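Side-chain contacts in thioesterase superfamily protein (Sulfolobus solfataricus, PDB 2GF6), which binds coenzyme A and, as a hotdog-fold member of the 4-hydroxybenzoyl-CoA thioesterase family, probably hydrolyses acyl-CoA thioesters: residues Met2-Ile5 against Glu6-Phe9; Gly22-Tyr26 against Ala27-Arg31; Arg31-Thr34 against Asn35-Lys39; Thr122-Lys126 against Glu127-Lys131. All blocks are in the same frame, centred on the assembly; numbering follows the deposited sequence.

Contact 1: residues Met2-Ile5 against Glu6-Phe9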
loop_
_atom_site.group_PDB
_atom_site.type_symbol
_atom_site.label_atom_id
_atom_site.label_comp_id
_atom_site.label_asym_id
_atom_site.label_seq_id
_atom_site.Cartn_x
_atom_site.Cartn_y
_atom_site.Cartn_z
HETATM N N MSE A 2 31.631 4.070 -13.209
HETATM C CA MSE A 2 30.235 3.906 -13.759
HETATM C C MSE A 2 29.961 2.558 -14.455
HETATM O O MSE A 2 28.969 2.415 -15.169
HETATM C CB MSE A 2 29.889 5.070 -14.716
HETATM C CG MSE A 2 30.670 5.138 -16.023
HETATM SE SE MSE A 2 30.716 6.927 -16.942
HETATM C CE MSE A 2 29.887 8.050 -15.588
ATOM N N GLU A 3 30.857 1.591 -14.255
ATOM C CA GLU A 3 30.700 0.217 -14.749
ATOM C C GLU A 3 29.449 -0.402 -14.139
ATOM O O GLU A 3 29.284 -0.359 -12.929
ATOM C CB GLU A 3 31.952 -0.629 -14.433
ATOM C CG GLU A 3 32.485 -0.566 -12.987
ATOM C CD GLU A 3 33.256 0.729 -12.625
ATOM O OE1 GLU A 3 33.563 1.565 -13.500
ATOM O OE2 GLU A 3 33.548 0.917 -11.436
ATOM N N ASN A 4 28.562 -0.934 -14.984
ATOM C CA ASN A 4 27.281 -1.561 -14.557
ATOM C C ASN A 4 26.423 -0.735 -13.604
ATOM O O ASN A 4 25.654 -1.306 -12.812
ATOM C CB ASN A 4 27.511 -2.956 -13.937
ATOM C CG ASN A 4 27.889 -4.015 -14.972
ATOM O OD1 ASN A 4 28.033 -3.731 -16.171
ATOM N ND2 ASN A 4 28.053 -5.248 -14.508
ATOM N N ILE A 5 26.538 0.592 -13.681
ATOM C CA ILE A 5 25.762 1.474 -12.813
ATOM C C ILE A 5 24.240 1.406 -13.082
ATOM O O ILE A 5 23.443 1.634 -12.185
ATOM C CB ILE A 5 26.289 2.936 -12.847
ATOM C CG1 ILE A 5 25.564 3.804 -11.814
ATOM C CG2 ILE A 5 26.137 3.584 -14.239
ATOM C CD1 ILE A 5 25.515 3.212 -10.396
ATOM N N GLU A 6 23.829 1.069 -14.300
ATOM C CA GLU A 6 22.386 0.912 -14.600
ATOM C C GLU A 6 21.761 -0.211 -13.809
ATOM O O GLU A 6 20.531 -0.287 -13.692
ATOM C CB GLU A 6 22.111 0.572 -16.073
ATOM C CG GLU A 6 23.024 1.188 -17.058
ATOM C CD GLU A 6 24.204 0.321 -17.310
ATOM O OE1 GLU A 6 24.094 -0.520 -18.228
ATOM O OE2 GLU A 6 25.236 0.499 -16.612
ATOM N N TYR A 7 22.604 -1.124 -13.336
ATOM C CA TYR A 7 22.145 -2.362 -12.769
ATOM C C TYR A 7 22.124 -2.290 -11.266
ATOM O O TYR A 7 21.639 -3.219 -10.650
ATOM C CB TYR A 7 23.045 -3.517 -13.225
ATOM C CG TYR A 7 23.053 -3.704 -14.734
ATOM C CD1 TYR A 7 21.912 -4.125 -15.410
ATOM C CD2 TYR A 7 24.178 -3.452 -15.473
ATOM C CE1 TYR A 7 21.904 -4.276 -16.783
ATOM C CE2 TYR A 7 24.181 -3.601 -16.847
ATOM C CZ TYR A 7 23.045 -4.017 -17.501
ATOM O OH TYR A 7 23.046 -4.184 -18.877
ATOM N N VAL A 8 22.666 -1.204 -10.689
ATOM C CA VAL A 8 22.769 -1.021 -9.234
ATOM C C VAL A 8 21.833 0.098 -8.775
ATOM O O VAL A 8 21.888 1.214 -9.293
ATOM C CB VAL A 8 24.220 -0.653 -8.798
ATOM C CG1 VAL A 8 24.391 -0.778 -7.275
ATOM C CG2 VAL A 8 25.255 -1.521 -9.505
ATOM N N PHE A 9 20.993 -0.202 -7.790
ATOM C CA PHE A 9 20.103 0.783 -7.172
ATOM C C PHE A 9 20.181 0.701 -5.658
ATOM O O PHE A 9 20.150 -0.392 -5.110
ATOM C CB PHE A 9 18.653 0.510 -7.599
ATOM C CG PHE A 9 17.658 1.494 -7.035
ATOM C CD1 PHE A 9 17.547 2.762 -7.571
ATOM C CD2 PHE A 9 16.839 1.145 -5.978
ATOM C CE1 PHE A 9 16.645 3.677 -7.064
ATOM C CE2 PHE A 9 15.939 2.053 -5.454
ATOM C CZ PHE A 9 15.848 3.333 -5.998
HETATM O O HOH W 1 27.653 2.307 -17.358
#
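Asn4 and Tyr7 meet where a short 3-10 segment leads the N-terminus into strand 8-12 of the hotdog sheet, overlapping at Ile5 with the end of a type II beta turn from Met2. The backbone bonds set the shape. Tyr7 N donates to Asn4 O at 3.1 Å, and Val8 N makes a weak bond to Ile5 O, so two consecutive i to i+3 links wind the chain before it straightens.

Van der Waals contacts fill in around them. Asn4 CB lies at the edge of the Tyr7 ring, near its plane, 3.7 Å from CD2, while the amide and ring planes stand 83° apart. Tyr7 CG sits anti to its own carbonyl carbon (chi1 -61°), which brings the CD2 edge beside Asn4. The ring also meets Phe40 of helix 26-45, and a leucine here, with no ring, would probably leave Phe40 without its aromatic partner and Asn4 CB without the edge it rests on. Val8 CG2 comes within 3.3 Å of Asn4 O, and Ile5 CD1 touches Val8 CB more loosely at 4.4 Å.

Charge and water supply the third kind of interaction. The Glu6 chain folds at chi2 (89°), turning its carboxylate back toward the preceding turn; OE2 and OE1 form salt bridges with Lys135 and Lys44, respectively, which should favour the ionised form. One water joins this group to the turn, donating to Met2 O at 2.6 Å and to Glu6 OE2 at 3.1 Å.

Contact 2: residues Gly22-Tyr26 against Ala27-Arg31. With COA (coenzyme A), chain F.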
loop_
_atom_site.group_PDB
_atom_site.type_symbol
_atom_site.label_atom_id
_atom_site.label_comp_id
_atom_site.label_asym_id
_atom_site.label_seq_id
_atom_site.Cartn_x
_atom_site.Cartn_y
_atom_site.Cartn_z
ATOM N N GLY A 22 7.726 -5.840 12.285
ATOM C CA GLY A 22 8.991 -5.075 12.386
ATOM C C GLY A 22 9.979 -5.239 11.214
ATOM O O GLY A 22 11.149 -4.879 11.310
ATOM N N ILE A 23 9.484 -5.768 10.102
ATOM C CA ILE A 23 10.329 -6.087 8.965
ATOM C C ILE A 23 9.608 -5.628 7.743
ATOM O O ILE A 23 8.365 -5.397 7.793
ATOM C CB ILE A 23 10.572 -7.616 8.829
ATOM C CG1 ILE A 23 9.243 -8.391 8.663
ATOM C CG2 ILE A 23 11.316 -8.127 10.045
ATOM C CD1 ILE A 23 9.453 -9.890 8.427
ATOM N N ALA A 24 10.365 -5.498 6.659
ATOM C CA ALA A 24 9.773 -5.174 5.366
ATOM C C ALA A 24 8.809 -6.273 4.901
ATOM O O ALA A 24 9.080 -7.479 5.046
ATOM C CB ALA A 24 10.851 -4.948 4.342
ATOM N N HIS A 25 7.693 -5.827 4.340
ATOM C CA HIS A 25 6.592 -6.691 3.926
ATOM C C HIS A 25 6.644 -6.965 2.411
ATOM O O HIS A 25 7.458 -6.384 1.669
ATOM C CB HIS A 25 5.233 -6.062 4.338
ATOM C CG HIS A 25 5.017 -4.649 3.855
ATOM N ND1 HIS A 25 5.280 -4.239 2.565
ATOM C CD2 HIS A 25 4.535 -3.558 4.496
ATOM C CE1 HIS A 25 4.986 -2.961 2.434
ATOM N NE2 HIS A 25 4.502 -2.529 3.584
ATOM N N TYR A 26 5.760 -7.848 1.963
ATOM C CA TYR A 26 5.704 -8.267 0.574
ATOM C C TYR A 26 5.754 -7.158 -0.437
ATOM O O TYR A 26 6.429 -7.311 -1.463
ATOM C CB TYR A 26 4.389 -9.002 0.345
ATOM C CG TYR A 26 4.157 -9.712 -0.975
ATOM C CD1 TYR A 26 4.693 -10.969 -1.209
ATOM C CD2 TYR A 26 3.297 -9.191 -1.918
ATOM C CE1 TYR A 26 4.448 -11.658 -2.362
ATOM C CE2 TYR A 26 3.019 -9.893 -3.116
ATOM C CZ TYR A 26 3.605 -11.132 -3.319
ATOM O OH TYR A 26 3.370 -11.865 -4.438
ATOM N N ALA A 27 4.993 -6.088 -0.212
ATOM C CA ALA A 27 4.851 -5.027 -1.219
ATOM C C ALA A 27 6.081 -4.174 -1.203
ATOM O O ALA A 27 6.406 -3.522 -2.175
ATOM C CB ALA A 27 3.597 -4.144 -0.924
ATOM N N ALA A 28 6.771 -4.142 -0.083
ATOM C CA ALA A 28 7.962 -3.320 -0.004
ATOM C C ALA A 28 8.968 -3.759 -1.062
ATOM O O ALA A 28 9.628 -2.926 -1.731
ATOM C CB ALA A 28 8.551 -3.428 1.363
ATOM N N TYR A 29 9.062 -5.070 -1.250
ATOM C CA TYR A 29 10.071 -5.636 -2.159
ATOM C C TYR A 29 9.769 -5.246 -3.589
ATOM O O TYR A 29 10.685 -5.029 -4.391
ATOM C CB TYR A 29 10.198 -7.161 -1.947
ATOM C CG TYR A 29 10.928 -7.510 -0.640
ATOM C CD1 TYR A 29 12.316 -7.490 -0.569
ATOM C CD2 TYR A 29 10.235 -7.783 0.530
ATOM C CE1 TYR A 29 12.975 -7.758 0.603
ATOM C CE2 TYR A 29 10.893 -8.064 1.707
ATOM C CZ TYR A 29 12.257 -8.046 1.746
ATOM O OH TYR A 29 12.949 -8.316 2.925
ATOM N N TYR A 30 8.480 -5.112 -3.896
ATOM C CA TYR A 30 7.998 -4.562 -5.163
ATOM C C TYR A 30 8.387 -3.114 -5.282
ATOM O O TYR A 30 8.691 -2.639 -6.365
ATOM C CB TYR A 30 6.473 -4.697 -5.234
ATOM C CG TYR A 30 5.768 -4.094 -6.470
ATOM C CD1 TYR A 30 5.682 -4.797 -7.667
ATOM C CD2 TYR A 30 5.164 -2.851 -6.413
ATOM C CE1 TYR A 30 5.042 -4.252 -8.777
ATOM C CE2 TYR A 30 4.540 -2.296 -7.508
ATOM C CZ TYR A 30 4.465 -2.997 -8.684
ATOM O OH TYR A 30 3.783 -2.457 -9.786
ATOM N N ARG A 31 8.357 -2.388 -4.175
ATOM C CA ARG A 31 8.757 -1.012 -4.223
ATOM C C ARG A 31 10.191 -1.018 -4.660
ATOM O O ARG A 31 10.580 -0.269 -5.506
ATOM C CB ARG A 31 8.600 -0.300 -2.867
ATOM C CG ARG A 31 8.843 1.221 -2.981
ATOM C CD ARG A 31 8.558 2.024 -1.718
ATOM N NE ARG A 31 9.625 1.952 -0.724
ATOM C CZ ARG A 31 10.829 2.527 -0.816
ATOM N NH1 ARG A 31 11.213 3.188 -1.898
ATOM N NH2 ARG A 31 11.680 2.398 0.195
HETATM N N1A COA F . 11.034 -23.734 0.759
HETATM C C2A COA F . 10.896 -24.926 1.453
HETATM N N3A COA F . 11.442 -25.067 2.715
HETATM C C4A COA F . 12.123 -24.045 3.274
HETATM C C5A COA F . 12.284 -22.843 2.600
HETATM C C6A COA F . 11.734 -22.683 1.337
HETATM N N6A COA F . 11.876 -21.519 0.709
HETATM N N7A COA F . 13.001 -22.013 3.382
HETATM C C8A COA F . 13.292 -22.651 4.528
HETATM N N9A COA F . 12.760 -23.914 4.475
HETATM C C1B COA F . 12.939 -25.004 5.462
HETATM C C2B COA F . 14.407 -25.260 5.782
HETATM O O2B COA F . 14.973 -26.240 4.956
HETATM C C3B COA F . 14.332 -25.703 7.220
HETATM O O3B COA F . 13.958 -27.050 7.285
HETATM P P3B COA F . 14.941 -28.076 8.030
HETATM O O7A COA F . 14.322 -29.448 7.910
HETATM O O8A COA F . 15.093 -27.667 9.498
HETATM O O9A COA F . 16.256 -28.044 7.269
HETATM C C4B COA F . 13.206 -24.877 7.793
HETATM O O4B COA F . 12.320 -24.693 6.702
HETATM C C5B COA F . 13.694 -23.531 8.309
HETATM O O5B COA F . 14.736 -23.017 7.509
HETATM P P1A COA F . 16.060 -22.417 8.202
HETATM O O1A COA F . 16.911 -21.692 7.181
HETATM O O2A COA F . 16.856 -23.503 8.876
HETATM O O3A COA F . 15.436 -21.327 9.224
HETATM P P2A COA F . 16.304 -20.331 10.163
HETATM O O4A COA F . 17.714 -20.213 9.658
HETATM O O5A COA F . 16.199 -20.801 11.606
HETATM O O6A COA F . 15.590 -18.905 10.030
HETATM C CBP COA F . 14.672 -17.109 8.893
HETATM C CCP COA F . 14.749 -18.621 8.946
HETATM C CDP COA F . 16.065 -16.498 9.114
HETATM C CEP COA F . 13.724 -16.672 10.011
HETATM C CAP COA F . 14.222 -16.719 7.489
HETATM O OAP COA F . 15.238 -17.027 6.566
HETATM C C9P COA F . 13.912 -15.256 7.358
HETATM O O9P COA F . 14.015 -14.367 8.423
HETATM N N8P COA F . 13.512 -14.881 6.169
HETATM C C7P COA F . 13.166 -13.509 5.922
HETATM C C6P COA F . 11.700 -13.325 6.218
HETATM C C5P COA F . 11.251 -12.074 5.535
HETATM O O5P COA F . 11.815 -10.995 5.752
HETATM N N4P COA F . 10.271 -12.266 4.685
HETATM C C3P COA F . 9.017 -11.597 4.802
HETATM C C2P COA F . 9.005 -10.395 3.895
HETATM S S1P COA F . 7.891 -10.538 2.492
HETATM O O HOH W 2 11.589 -8.420 5.245
#
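His25 caps the helix that follows it with its own ring: ND1 accepts from Ala28 N at 3.0 Å, and the donor lies at the ring edge, near its plane. Since the same N-H also reaches His25 O at 2.9 Å, its hydrogen is shared between two weak, bent bonds (134° and 129°). The imidazole folds over the helix start because CG stands between the backbone N and the carbonyl carbon (chi1 54°), which carries CE1 to 3.8 Å from Ala27 CB. On its far side NE2 makes a weak bond to Tyr16 O.

This N-cap opens helix 26-45, the central helix of the hotdog fold, beside the pantetheine arm of coenzyme A. Tyr29 lies along the pocket: its CE2 is 3.7 Å from C2P of coenzyme A and 4.1 Å from Ala24 CB, while His25 O approaches CD2 obliquely. A water near the plane of the tyrosine ring accepts from Tyr29 OH at 2.7 Å and donates to Ala24 O and to coenzyme A O5P. With a phenylalanine in place of Tyr29, this water would probably be left without its tyrosine donor and held less firmly between Ala24 O and O5P. The ring of Tyr29 also packs edge-to-face with Tyr67, and Glu62 and Trp119 of the second subunit bond to the ligand. Closer to the thiol end, Tyr26 N lies 3.5 Å from S1P.

Contact 3: residues Arg31-Thr34 against Asn35-Lys39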
loop_
_atom_site.group_PDB
_atom_site.type_symbol
_atom_site.label_atom_id
_atom_site.label_comp_id
_atom_site.label_asym_id
_atom_site.label_seq_id
_atom_site.Cartn_x
_atom_site.Cartn_y
_atom_site.Cartn_z
ATOM N N ARG A 31 8.357 -2.388 -4.175
ATOM C CA ARG A 31 8.757 -1.012 -4.223
ATOM C C ARG A 31 10.191 -1.018 -4.660
ATOM O O ARG A 31 10.580 -0.269 -5.506
ATOM C CB ARG A 31 8.600 -0.300 -2.867
ATOM C CG ARG A 31 8.843 1.221 -2.981
ATOM C CD ARG A 31 8.558 2.024 -1.718
ATOM N NE ARG A 31 9.625 1.952 -0.724
ATOM C CZ ARG A 31 10.829 2.527 -0.816
ATOM N NH1 ARG A 31 11.213 3.188 -1.898
ATOM N NH2 ARG A 31 11.680 2.398 0.195
ATOM N N PHE A 32 10.987 -1.897 -4.078
ATOM C CA PHE A 32 12.417 -1.835 -4.335
ATOM C C PHE A 32 12.750 -2.236 -5.776
ATOM O O PHE A 32 13.574 -1.585 -6.409
ATOM C CB PHE A 32 13.197 -2.730 -3.366
ATOM C CG PHE A 32 12.872 -2.491 -1.916
ATOM C CD1 PHE A 32 12.741 -1.202 -1.406
ATOM C CD2 PHE A 32 12.700 -3.566 -1.055
ATOM C CE1 PHE A 32 12.457 -0.992 -0.052
ATOM C CE2 PHE A 32 12.385 -3.371 0.277
ATOM C CZ PHE A 32 12.275 -2.078 0.781
ATOM N N PHE A 33 12.171 -3.335 -6.265
ATOM C CA PHE A 33 12.602 -3.865 -7.547
ATOM C C PHE A 33 12.024 -3.033 -8.709
ATOM O O PHE A 33 12.719 -2.801 -9.724
ATOM C CB PHE A 33 12.423 -5.403 -7.627
ATOM C CG PHE A 33 11.002 -5.906 -7.695
ATOM C CD1 PHE A 33 10.140 -5.541 -8.729
ATOM C CD2 PHE A 33 10.571 -6.874 -6.803
ATOM C CE1 PHE A 33 8.848 -6.063 -8.812
ATOM C CE2 PHE A 33 9.278 -7.405 -6.889
ATOM C CZ PHE A 33 8.424 -6.999 -7.902
ATOM N N THR A 34 10.818 -2.489 -8.510
ATOM C CA THR A 34 10.224 -1.511 -9.451
ATOM C C THR A 34 11.114 -0.277 -9.613
ATOM O O THR A 34 11.427 0.130 -10.715
ATOM C CB THR A 34 8.797 -1.115 -8.992
ATOM O OG1 THR A 34 8.053 -2.314 -8.829
ATOM C CG2 THR A 34 8.075 -0.222 -10.044
ATOM N N ASN A 35 11.557 0.299 -8.503
ATOM C CA ASN A 35 12.510 1.383 -8.578
ATOM C C ASN A 35 13.766 0.947 -9.318
ATOM O O ASN A 35 14.308 1.685 -10.144
ATOM C CB ASN A 35 12.880 1.873 -7.182
ATOM C CG ASN A 35 11.751 2.613 -6.494
ATOM O OD1 ASN A 35 10.847 3.153 -7.146
ATOM N ND2 ASN A 35 11.801 2.648 -5.170
ATOM N N THR A 36 14.252 -0.251 -9.022
ATOM C CA THR A 36 15.492 -0.707 -9.687
ATOM C C THR A 36 15.269 -0.831 -11.204
ATOM O O THR A 36 16.094 -0.341 -12.020
ATOM C CB THR A 36 16.001 -2.024 -9.075
ATOM O OG1 THR A 36 16.182 -1.842 -7.673
ATOM C CG2 THR A 36 17.316 -2.457 -9.671
ATOM N N ILE A 37 14.163 -1.465 -11.586
ATOM C CA ILE A 37 13.838 -1.688 -13.009
ATOM C C ILE A 37 13.517 -0.371 -13.719
ATOM O O ILE A 37 13.996 -0.120 -14.828
ATOM C CB ILE A 37 12.695 -2.670 -13.190
ATOM C CG1 ILE A 37 13.153 -4.059 -12.748
ATOM C CG2 ILE A 37 12.267 -2.700 -14.660
ATOM C CD1 ILE A 37 12.039 -5.030 -12.465
ATOM N N GLU A 38 12.740 0.476 -13.062
ATOM C CA GLU A 38 12.420 1.759 -13.618
ATOM C C GLU A 38 13.699 2.525 -13.905
ATOM O O GLU A 38 13.810 3.112 -14.967
ATOM C CB GLU A 38 11.516 2.564 -12.690
ATOM C CG GLU A 38 11.160 3.924 -13.259
ATOM C CD GLU A 38 10.046 4.652 -12.521
ATOM O OE1 GLU A 38 9.532 4.189 -11.463
ATOM O OE2 GLU A 38 9.662 5.710 -13.029
ATOM N N LYS A 39 14.663 2.516 -12.971
ATOM C CA LYS A 39 15.894 3.303 -13.171
ATOM C C LYS A 39 16.710 2.743 -14.328
ATOM O O LYS A 39 17.200 3.483 -15.184
ATOM C CB LYS A 39 16.741 3.341 -11.884
ATOM C CG LYS A 39 17.949 4.274 -11.971
ATOM C CD LYS A 39 18.922 4.145 -10.766
ATOM C CE LYS A 39 19.702 2.827 -10.778
ATOM N NZ LYS A 39 21.011 2.889 -11.541
HETATM O O HOH W 3 10.471 5.155 -3.591
#
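Asn35 reaches back along helix 26-45 toward Arg31, one turn earlier. Its CB lies 3.6 Å from both Arg31 O and Phe32 O. CG, placed anti to the residue's own carbonyl carbon (chi1 -71°), comes within 3.3 Å of Arg31 O, so the amide rests against a carbonyl already engaged by Asn35 N in a nearly straight backbone bond (168°). At the tip, ND2 stands 3.4 Å from Arg31 NH1, two donors that cannot bond each other; they turn instead to shared acceptors, with the amide and guanidinium planes 60° apart. One water accepts from both, weakly from NH1, and Asp11 OD2 takes a hydrogen bond from ND2 and a salt bridge from NH1. OD1 accepts from Tyr16 OH of the third subunit.

On a neighbouring flank of the helix, Thr36 adds its hydroxyl to the backbone pattern. OG1 donates to Phe32 O at 2.9 Å and Thr36 N donates to the same oxygen at 3.0 Å, the two arriving from opposite faces of the carbonyl plane. Further round, Ile37 CD1 touches Phe33 CD1 at 4.2 Å, toward strand 102-115.

The buried polar groups here are thus paired off: the threonine hydroxyl is absorbed by its own helix, whereas Asp17, paired with Arg31 NE, and Asp11 probably offset the arginine charge, leaving the asparagine oxygen to face the subunit interface.

Contact 4: residues Thr122-Lys126 against Glu127-Lys131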
loop_
_atom_site.group_PDB
_atom_site.type_symbol
_atom_site.label_atom_id
_atom_site.label_comp_id
_atom_site.label_asym_id
_atom_site.label_seq_id
_atom_site.Cartn_x
_atom_site.Cartn_y
_atom_site.Cartn_z
ATOM N N THR A 122 2.963 -7.835 -27.660
ATOM C CA THR A 122 3.417 -7.246 -28.906
ATOM C C THR A 122 4.961 -7.188 -28.920
ATOM O O THR A 122 5.573 -7.033 -27.884
ATOM C CB THR A 122 2.813 -5.858 -29.088
ATOM O OG1 THR A 122 3.085 -5.392 -30.414
ATOM C CG2 THR A 122 3.406 -4.896 -28.161
ATOM N N GLU A 123 5.571 -7.365 -30.092
ATOM C CA GLU A 123 7.019 -7.266 -30.252
ATOM C C GLU A 123 7.494 -5.885 -29.800
ATOM O O GLU A 123 6.865 -4.887 -30.126
ATOM C CB GLU A 123 7.395 -7.496 -31.719
ATOM C CG GLU A 123 8.881 -7.297 -32.020
ATOM C CD GLU A 123 9.333 -7.952 -33.300
ATOM O OE1 GLU A 123 9.226 -9.187 -33.400
ATOM O OE2 GLU A 123 9.802 -7.237 -34.200
HETATM N N MSE A 124 8.586 -5.820 -29.037
HETATM C CA MSE A 124 9.185 -4.529 -28.670
HETATM C C MSE A 124 9.754 -3.824 -29.891
HETATM O O MSE A 124 10.405 -4.440 -30.715
HETATM C CB MSE A 124 10.297 -4.720 -27.664
HETATM C CG MSE A 124 9.770 -5.166 -26.381
HETATM SE SE MSE A 124 11.155 -5.162 -25.044
HETATM C CE MSE A 124 11.428 -7.140 -24.890
ATOM N N PRO A 125 9.484 -2.528 -30.032
ATOM C CA PRO A 125 10.011 -1.836 -31.195
ATOM C C PRO A 125 11.522 -1.958 -31.256
ATOM O O PRO A 125 12.168 -2.170 -30.226
ATOM C CB PRO A 125 9.621 -0.374 -30.940
ATOM C CG PRO A 125 8.513 -0.414 -30.014
ATOM C CD PRO A 125 8.661 -1.643 -29.194
ATOM N N LYS A 126 12.087 -1.803 -32.451
ATOM C CA LYS A 126 13.521 -1.972 -32.609
ATOM C C LYS A 126 14.230 -0.802 -31.911
ATOM O O LYS A 126 15.292 -0.995 -31.327
ATOM C CB LYS A 126 13.908 -2.106 -34.104
ATOM C CG LYS A 126 13.184 -3.291 -34.887
ATOM C CD LYS A 126 13.923 -4.687 -34.915
ATOM C CE LYS A 126 13.571 -5.477 -36.230
ATOM N NZ LYS A 126 13.918 -6.967 -36.302
ATOM N N GLU A 127 13.646 0.401 -31.948
ATOM C CA GLU A 127 14.161 1.499 -31.121
ATOM C C GLU A 127 14.581 0.931 -29.764
ATOM O O GLU A 127 15.747 1.004 -29.365
ATOM C CB GLU A 127 13.114 2.605 -30.875
ATOM C CG GLU A 127 13.300 3.330 -29.479
ATOM C CD GLU A 127 12.482 4.611 -29.288
ATOM O OE1 GLU A 127 12.559 5.520 -30.168
ATOM O OE2 GLU A 127 11.806 4.718 -28.227
ATOM N N ILE A 128 13.611 0.339 -29.081
ATOM C CA ILE A 128 13.778 -0.129 -27.709
ATOM C C ILE A 128 14.695 -1.341 -27.600
ATOM O O ILE A 128 15.542 -1.413 -26.696
ATOM C CB ILE A 128 12.382 -0.393 -27.092
ATOM C CG1 ILE A 128 11.730 0.956 -26.742
ATOM C CG2 ILE A 128 12.440 -1.304 -25.854
ATOM C CD1 ILE A 128 10.304 1.079 -27.199
HETATM N N MSE A 129 14.551 -2.277 -28.532
HETATM C CA MSE A 129 15.323 -3.509 -28.469
HETATM C C MSE A 129 16.814 -3.321 -28.784
HETATM O O MSE A 129 17.652 -4.041 -28.239
HETATM C CB MSE A 129 14.743 -4.557 -29.421
HETATM C CG MSE A 129 15.299 -5.949 -29.155
HETATM SE SE MSE A 129 15.049 -6.469 -27.289
HETATM C CE MSE A 129 13.407 -7.331 -27.513
ATOM N N ASP A 130 17.131 -2.386 -29.684
ATOM C CA ASP A 130 18.520 -2.039 -29.982
ATOM C C ASP A 130 19.232 -1.561 -28.712
ATOM O O ASP A 130 20.364 -1.947 -28.451
ATOM C CB ASP A 130 18.592 -0.973 -31.095
ATOM C CG ASP A 130 18.194 -1.524 -32.488
ATOM O OD1 ASP A 130 18.093 -2.760 -32.630
ATOM O OD2 ASP A 130 17.999 -0.727 -33.450
ATOM N N LYS A 131 18.551 -0.752 -27.903
ATOM C CA LYS A 131 19.154 -0.200 -26.676
ATOM C C LYS A 131 19.259 -1.220 -25.536
ATOM O O LYS A 131 20.294 -1.323 -24.882
ATOM C CB LYS A 131 18.405 1.061 -26.230
ATOM C CG LYS A 131 18.646 2.268 -27.146
ATOM C CD LYS A 131 18.618 3.594 -26.370
ATOM C CE LYS A 131 19.354 4.725 -27.086
ATOM N NZ LYS A 131 20.842 4.639 -26.991
#
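The C-terminal helix 126-132 follows Pro125, at its N-cap position, just after the short strand 120-121, and the contact is its first turn folded against the approaching loop. Pro125 and Ile128 lie side by side and point the same way, the proline ring CG 3.7 Å from Ile128 CD1; both also pack on Leu56 of strand 56-67. Behind them the selenomethionine Met124 crosses Ile128 at about a right angle, its SE 4.1 Å from CG2. The chain of Met129, also selenomethionine, bends at chi2 (54°) and chi3, returning its methyl toward the loop, where it sits 4.0 Å from Met124 SE. Main-chain bonds start the helix: Met129 N donates to Pro125 O at 2.9 Å, and Asp130 N to Lys126 O at 2.8 Å. Asp130 CG folds back to 3.2 Å from Lys126 O, but the charged ends remain apart, with Lys126 NZ 7.0 Å from Asp130 OD1.

Proline has no side-chain acceptor to offer the first N-H groups; its carbonyl makes the first i to i+4 bond and its ring packs on Ile128. The turn therefore rests on backbone bonds and apolar packing, with any attraction between lysine and aspartate acting at a distance.

Contact 3 is the buried one, its centre about 4 Å from the centre of the chain, whereas contact 1 lies at the surface and contacts 2 and 4 are partly buried. Contacts 2 and 3 share Arg31 and helix 26-45: the first holds its start at the coenzyme A pocket, the second its middle against the sheet, and both touch the third subunit. Contact 1 meets that helix from strand 8-12, Phe9 packing on Asn35 and Thr36. Contact 4, its centre about 32 Å from that of contact 2, starts the other helix. A histidine ring caps one helix, whereas a proline merely holds the N-cap position of the other; contacts 1 and 3 include side chains salt-bridged to residues outside them.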